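Local coordinates for protein probable dipeptidase (Pseudomonas aeruginosa, PDB 3B40) that probably acts as a metal-dependent dipeptidase of the membrane dipeptidase (M19) family, hydrolysing dipeptides, at residues D146-Q149 with L150-A154; W404-V407 with Q408-A411. The protein carries 11 engineered substitutions. One frame throughout, in Å; residues are numbered along the deposited sequence.

Interaction 1 (D146-Q149 with L150-A154); sequences DLSQ and LDKWA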
ATOM      1  N   ASP A 146     -14.030 -17.012  -8.335  1.00 27.54           N
ATOM      2  CA  ASP A 146     -15.396 -16.561  -8.157  1.00 26.66           C
ATOM      3  C   ASP A 146     -15.515 -15.034  -8.220  1.00 25.97           C
ATOM      4  O   ASP A 146     -15.259 -14.337  -7.239  1.00 26.30           O
ATOM      5  CB  ASP A 146     -15.960 -17.165  -6.864  1.00 26.54           C
ATOM      6  CG  ASP A 146     -17.404 -16.825  -6.627  1.00 27.44           C
ATOM      7  OD1 ASP A 146     -18.109 -16.333  -7.538  1.00 26.21           O
ATOM      8  OD2 ASP A 146     -17.849 -17.073  -5.486  1.00 30.05           O
ATOM      9  N   LEU A 147     -15.921 -14.528  -9.382  1.00 24.37           N
ATOM     10  CA  LEU A 147     -16.154 -13.087  -9.594  1.00 24.35           C
ATOM     11  C   LEU A 147     -17.202 -12.506  -8.643  1.00 23.26           C
ATOM     12  O   LEU A 147     -17.101 -11.344  -8.213  1.00 22.82           O
ATOM     13  CB  LEU A 147     -16.599 -12.849 -11.052  1.00 24.52           C
ATOM     14  CG  LEU A 147     -16.342 -11.509 -11.734  1.00 25.40           C
ATOM     15  CD1 LEU A 147     -14.866 -11.109 -11.700  1.00 27.01           C
ATOM     16  CD2 LEU A 147     -16.838 -11.576 -13.170  1.00 24.09           C
ATOM     17  N   SER A 148     -18.204 -13.309  -8.290  1.00 22.56           N
ATOM     18  CA  SER A 148     -19.253 -12.815  -7.399  1.00 22.09           C
ATOM     19  C   SER A 148     -18.714 -12.512  -6.000  1.00 21.08           C
ATOM     20  O   SER A 148     -19.405 -11.881  -5.201  1.00 21.12           O
ATOM     21  CB  SER A 148     -20.447 -13.774  -7.340  1.00 22.30           C
ATOM     22  OG  SER A 148     -20.105 -14.945  -6.639  1.00 24.10           O
ATOM     23  N   GLN A 149     -17.471 -12.912  -5.700  1.00 20.64           N
ATOM     24  CA  GLN A 149     -16.850 -12.508  -4.408  1.00 20.12           C
ATOM     25  C   GLN A 149     -16.642 -10.987  -4.338  1.00 19.67           C
ATOM     26  O   GLN A 149     -16.582 -10.412  -3.244  1.00 20.53           O
ATOM     27  CB  GLN A 149     -15.513 -13.245  -4.130  1.00 20.45           C
ATOM     28  CG  GLN A 149     -15.617 -14.756  -3.934  1.00 22.57           C
ATOM     29  CD  GLN A 149     -16.485 -15.162  -2.734  1.00 26.78           C
ATOM     30  OE1 GLN A 149     -16.261 -14.712  -1.622  1.00 30.53           O
ATOM     31  NE2 GLN A 149     -17.486 -15.993  -2.970  1.00 31.44           N
ATOM     32  N   LEU A 150     -16.530 -10.333  -5.492  1.00 18.67           N
ATOM     33  CA  LEU A 150     -16.428  -8.876  -5.539  1.00 18.15           C
ATOM     34  C   LEU A 150     -17.733  -8.228  -5.053  1.00 18.96           C
ATOM     35  O   LEU A 150     -17.706  -7.343  -4.205  1.00 17.76           O
ATOM     36  CB  LEU A 150     -16.050  -8.392  -6.948  1.00 18.09           C
ATOM     37  CG  LEU A 150     -14.676  -8.831  -7.471  1.00 17.44           C
ATOM     38  CD1 LEU A 150     -14.407  -8.299  -8.895  1.00 14.52           C
ATOM     39  CD2 LEU A 150     -13.543  -8.416  -6.483  1.00 17.19           C
ATOM     40  N   ASP A 151     -18.867  -8.732  -5.555  1.00 19.69           N
ATOM     41  CA  ASP A 151     -20.191  -8.255  -5.172  1.00 19.99           C
ATOM     42  C   ASP A 151     -20.444  -8.436  -3.677  1.00 20.48           C
ATOM     43  O   ASP A 151     -20.940  -7.533  -3.003  1.00 20.45           O
ATOM     44  CB  ASP A 151     -21.277  -8.988  -5.987  1.00 20.26           C
ATOM     45  CG  ASP A 151     -21.078  -8.842  -7.490  1.00 21.81           C
ATOM     46  OD1 ASP A 151     -21.867  -8.097  -8.117  1.00 26.17           O
ATOM     47  OD2 ASP A 151     -20.130  -9.448  -8.047  1.00 20.44           O
ATOM     48  N   LYS A 152     -20.078  -9.606  -3.168  1.00 20.70           N
ATOM     49  CA  LYS A 152     -20.257  -9.938  -1.766  1.00 20.84           C
ATOM     50  C   LYS A 152     -19.390  -9.057  -0.835  1.00 19.52           C
ATOM     51  O   LYS A 152     -19.882  -8.555   0.179  1.00 19.28           O
ATOM     52  CB  LYS A 152     -19.979 -11.426  -1.547  1.00 21.01           C
ATOM     53  CG  LYS A 152     -20.976 -12.373  -2.266  1.00 22.59           C
ATOM     54  CD  LYS A 152     -20.572 -13.862  -2.088  1.00 22.07           C
ATOM     55  CE  LYS A 152     -21.620 -14.835  -2.619  1.00 24.69           C
ATOM     56  NZ  LYS A 152     -21.822 -14.737  -4.106  1.00 24.10           N
ATOM     57  N   TRP A 153     -18.123  -8.839  -1.191  1.00 19.40           N
ATOM     58  CA  TRP A 153     -17.242  -7.959  -0.403  1.00 17.61           C
ATOM     59  C   TRP A 153     -17.628  -6.474  -0.462  1.00 17.61           C
ATOM     60  O   TRP A 153     -17.603  -5.783   0.561  1.00 17.07           O
ATOM     61  CB  TRP A 153     -15.775  -8.196  -0.749  1.00 18.14           C
ATOM     62  CG  TRP A 153     -15.152  -9.444  -0.063  1.00 16.67           C
ATOM     63  CD1 TRP A 153     -14.739 -10.596  -0.676  1.00 16.02           C
ATOM     64  CD2 TRP A 153     -14.837  -9.603   1.340  1.00 17.10           C
ATOM     65  NE1 TRP A 153     -14.223 -11.476   0.256  1.00 16.48           N
ATOM     66  CE2 TRP A 153     -14.259 -10.888   1.498  1.00 18.99           C
ATOM     67  CE3 TRP A 153     -15.002  -8.788   2.474  1.00 19.65           C
ATOM     68  CZ2 TRP A 153     -13.862 -11.391   2.755  1.00 18.26           C
ATOM     69  CZ3 TRP A 153     -14.597  -9.276   3.730  1.00 17.32           C
ATOM     70  CH2 TRP A 153     -14.027 -10.571   3.856  1.00 17.61           C
ATOM     71  N   ALA A 154     -17.998  -5.980  -1.649  1.00 17.61           N
ATOM     72  CA  ALA A 154     -18.552  -4.630  -1.800  1.00 17.33           C
ATOM     73  C   ALA A 154     -19.762  -4.424  -0.875  1.00 18.03           C
ATOM     74  O   ALA A 154     -19.872  -3.386  -0.188  1.00 16.99           O
ATOM     75  CB  ALA A 154     -18.967  -4.398  -3.256  1.00 17.71           C
TER

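Interaction 2 (W404-V407 with Q408-A411); sequences WGEV and QKRA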
ATOM      1  N   TRP A 404     -12.508   9.096  -5.699  1.00 12.83           N
ATOM      2  CA  TRP A 404     -13.463   8.163  -5.108  1.00 13.31           C
ATOM      3  C   TRP A 404     -14.879   8.544  -5.498  1.00 13.76           C
ATOM      4  O   TRP A 404     -15.683   7.671  -5.845  1.00 13.58           O
ATOM      5  CB  TRP A 404     -13.293   8.114  -3.579  1.00 12.26           C
ATOM      6  CG  TRP A 404     -14.078   7.096  -2.793  1.00 11.71           C
ATOM      7  CD1 TRP A 404     -14.857   6.074  -3.271  1.00 10.73           C
ATOM      8  CD2 TRP A 404     -14.123   6.994  -1.354  1.00 10.60           C
ATOM      9  NE1 TRP A 404     -15.407   5.367  -2.222  1.00 11.13           N
ATOM     10  CE2 TRP A 404     -14.966   5.902  -1.037  1.00 10.65           C
ATOM     11  CE3 TRP A 404     -13.546   7.728  -0.314  1.00 10.71           C
ATOM     12  CZ2 TRP A 404     -15.247   5.529   0.281  1.00 11.65           C
ATOM     13  CZ3 TRP A 404     -13.818   7.351   1.024  1.00 10.68           C
ATOM     14  CH2 TRP A 404     -14.678   6.271   1.299  1.00 11.53           C
ATOM     15  N   GLY A 405     -15.204   9.836  -5.433  1.00 13.94           N
ATOM     16  CA  GLY A 405     -16.533  10.259  -5.810  1.00 14.44           C
ATOM     17  C   GLY A 405     -16.836   9.931  -7.264  1.00 15.39           C
ATOM     18  O   GLY A 405     -17.952   9.499  -7.577  1.00 15.77           O
ATOM     19  N   GLU A 406     -15.857  10.153  -8.153  1.00 15.88           N
ATOM     20  CA  GLU A 406     -16.037   9.893  -9.601  1.00 17.28           C
ATOM     21  C   GLU A 406     -16.234   8.407  -9.917  1.00 16.44           C
ATOM     22  O   GLU A 406     -17.117   8.033 -10.700  1.00 18.12           O
ATOM     23  CB  GLU A 406     -14.876  10.495 -10.418  1.00 18.06           C
ATOM     24  CG  GLU A 406     -14.987  11.992 -10.561  1.00 24.09           C
ATOM     25  CD  GLU A 406     -16.332  12.413 -11.193  1.00 32.20           C
ATOM     26  OE1 GLU A 406     -16.677  11.862 -12.280  1.00 31.22           O
ATOM     27  OE2 GLU A 406     -17.041  13.275 -10.586  1.00 36.10           O
ATOM     28  N   VAL A 407     -15.416   7.560  -9.303  1.00 14.85           N
ATOM     29  CA  VAL A 407     -15.631   6.110  -9.311  1.00 13.57           C
ATOM     30  C   VAL A 407     -17.070   5.668  -8.933  1.00 13.90           C
ATOM     31  O   VAL A 407     -17.705   4.871  -9.642  1.00 12.49           O
ATOM     32  CB  VAL A 407     -14.622   5.396  -8.353  1.00 12.54           C
ATOM     33  CG1 VAL A 407     -15.023   3.929  -8.185  1.00 10.67           C
ATOM     34  CG2 VAL A 407     -13.250   5.529  -8.876  1.00 11.78           C
ATOM     35  N   GLN A 408     -17.569   6.140  -7.795  1.00 14.54           N
ATOM     36  CA  GLN A 408     -18.955   5.804  -7.410  1.00 15.53           C
ATOM     37  C   GLN A 408     -20.011   6.330  -8.406  1.00 16.65           C
ATOM     38  O   GLN A 408     -21.038   5.693  -8.604  1.00 16.48           O
ATOM     39  CB  GLN A 408     -19.241   6.274  -5.977  1.00 16.05           C
ATOM     40  CG  GLN A 408     -18.368   5.537  -4.945  1.00 13.94           C
ATOM     41  CD  GLN A 408     -18.813   5.783  -3.536  1.00 17.61           C
ATOM     42  OE1 GLN A 408     -19.125   6.926  -3.158  1.00 16.68           O
ATOM     43  NE2 GLN A 408     -18.866   4.709  -2.738  1.00 16.80           N
ATOM     44  N   LYS A 409     -19.745   7.470  -9.041  1.00 18.29           N
ATOM     45  CA  LYS A 409     -20.649   8.016 -10.076  1.00 20.31           C
ATOM     46  C   LYS A 409     -20.753   7.113 -11.304  1.00 20.68           C
ATOM     47  O   LYS A 409     -21.817   7.026 -11.926  1.00 20.16           O
ATOM     48  CB  LYS A 409     -20.202   9.411 -10.524  1.00 21.12           C
ATOM     49  CG  LYS A 409     -20.878  10.508  -9.750  1.00 26.42           C
ATOM     50  CD  LYS A 409     -21.057  11.742 -10.632  1.00 33.44           C
ATOM     51  CE  LYS A 409     -19.874  12.703 -10.524  1.00 37.39           C
ATOM     52  NZ  LYS A 409     -19.856  13.411  -9.202  1.00 40.37           N
ATOM     53  N   ARG A 410     -19.658   6.425 -11.629  1.00 20.89           N
ATOM     54  CA  ARG A 410     -19.619   5.497 -12.760  1.00 21.58           C
ATOM     55  C   ARG A 410     -20.186   4.086 -12.449  1.00 21.74           C
ATOM     56  O   ARG A 410     -20.179   3.217 -13.320  1.00 21.20           O
ATOM     57  CB  ARG A 410     -18.181   5.357 -13.268  1.00 22.06           C
ATOM     58  CG  ARG A 410     -17.415   6.664 -13.362  1.00 23.93           C
ATOM     59  CD  ARG A 410     -17.246   7.166 -14.737  1.00 27.36           C
ATOM     60  NE  ARG A 410     -16.926   8.588 -14.698  1.00 33.84           N
ATOM     61  CZ  ARG A 410     -15.725   9.149 -14.862  1.00 34.84           C
ATOM     62  NH1 ARG A 410     -14.624   8.438 -15.124  1.00 32.22           N
ATOM     63  NH2 ARG A 410     -15.642  10.474 -14.782  1.00 37.55           N
ATOM     64  N   ALA A 411     -20.664   3.850 -11.227  1.00 22.22           N
ATOM     65  CA  ALA A 411     -21.292   2.554 -10.877  1.00 21.86           C
ATOM     66  C   ALA A 411     -22.464   2.203 -11.803  1.00 22.80           C
ATOM     67  O   ALA A 411     -23.149   3.113 -12.292  1.00 22.25           O
ATOM     68  CB  ALA A 411     -21.765   2.561  -9.449  1.00 22.27           C
TER

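Interaction 1 (D146-Q149 with L150-A154)
Two groups meet at S148 OG: the ammonium of K152 gives it a hydrogen bond from one turn further along, with NZ 3.1 Å from OG, while the hydroxyl donates to D146 OD1 at 2.6 Å between OG and OD1. The carboxylate oxygen receives that hydroxyl on its syn side. With chi1 at 71°, OG sits between the backbone N and carbonyl carbon, where it accepts from the lysine and donates to the aspartate. K152 runs extended over S148 O and then bends at chi4 (64°), which turns NZ onto the hydroxyl.

D146 suits its place as the capping residue before helix 148-155, the helix of a beta-alpha-beta unit with strands 131-138 and 160-162 in this TIM-barrel family: OD1 also takes a weak bond from S148 N, and OD2 receives Q149 NE2 at 2.8 Å. That amide bond is nearly straight, 176°, yet reaches the carboxylate from above its plane. Behind the cap, W153 N donates to Q149 O, and the indole sets its CD1 edge beside this carbonyl, 3.2 Å from CD1 to O.

On the side facing helix 193-205, where R201 pairs with D151, L147 CD1 meets CD1 of the buried L150 at 4.0 Å. D146 OD2 and K152 NZ, 4.8 Å apart, are not in contact; their opposite charges probably attract at a distance, while the serine hydroxyl makes the bonded link.

Interaction 2 (W404-V407 with Q408-A411)
R410 reaches back along the last turn of helix 389-409 to E406. Its CB rests near V407 O, and CG sits against E406 O. Here the first torsion places CG beside the backbone N, and the bend at chi2 (-105°) sends the rest of the chain back over the turn. CD and NE continue past that carbonyl, which faces one side of the guanidinium, and CZ stands 3.9 Å from E406 OE1. At the tip, NH2 forms a salt bridge with E406 OE1, 3.0 Å between NH2 and OE1. Carboxylate and guanidinium planes are 62° apart, and NH2 alone makes the link, not a flat two-pronged pairing.

The other carboxylate oxygen faces K409: OE2 and NZ are 3.1 Å apart in a second salt bridge, although the position of OE2 is less sure. One glutamate thus serves bases three and four residues ahead, an i to i+3 and i to i+4 network at the C-terminal end of helix 389-409, the last helix of a chain with a TIM-barrel fold. Positive side chains suit this end, where the helix dipole would probably favour them. R410 N is shared, donating to E406 O at 3.1 Å and weakly to V407 O, as the helix ends.

On another flank Q408 extends alongside W404, pointing the same way. Its NE2 lies 3.6 Å from W404 NE1, with amide and indole planes 50° apart, and donates to Y117 O. The long glutamine thereby has aliphatic CG 3.9 Å from W404 CD1 while its polar end meets a backbone carbonyl. W404 packs on P119 and on I208 of strand 208-210, and V407 touches I208 too.

Overall arrangement
Interactions 1 and 2 lie at opposite ends of two helices: residues 146-154 cover the start of helix 148-155, in the crossover between strands 131-138 and 160-162, whereas residues 404-411 cover the finish of helix 389-409. Their centres are 18 Å apart and their nearest atoms about 9 Å, so they do not touch. A helix start held by an acid thus contrasts with a helix end that carries bases. R159 touches both: it bonds A154 O and contacts the Q408 side chain. Neither holds a metal: the Q149 side chain is about 11 Å from a calcium ion, and that of E406 about 11 Å from a cadmium ion.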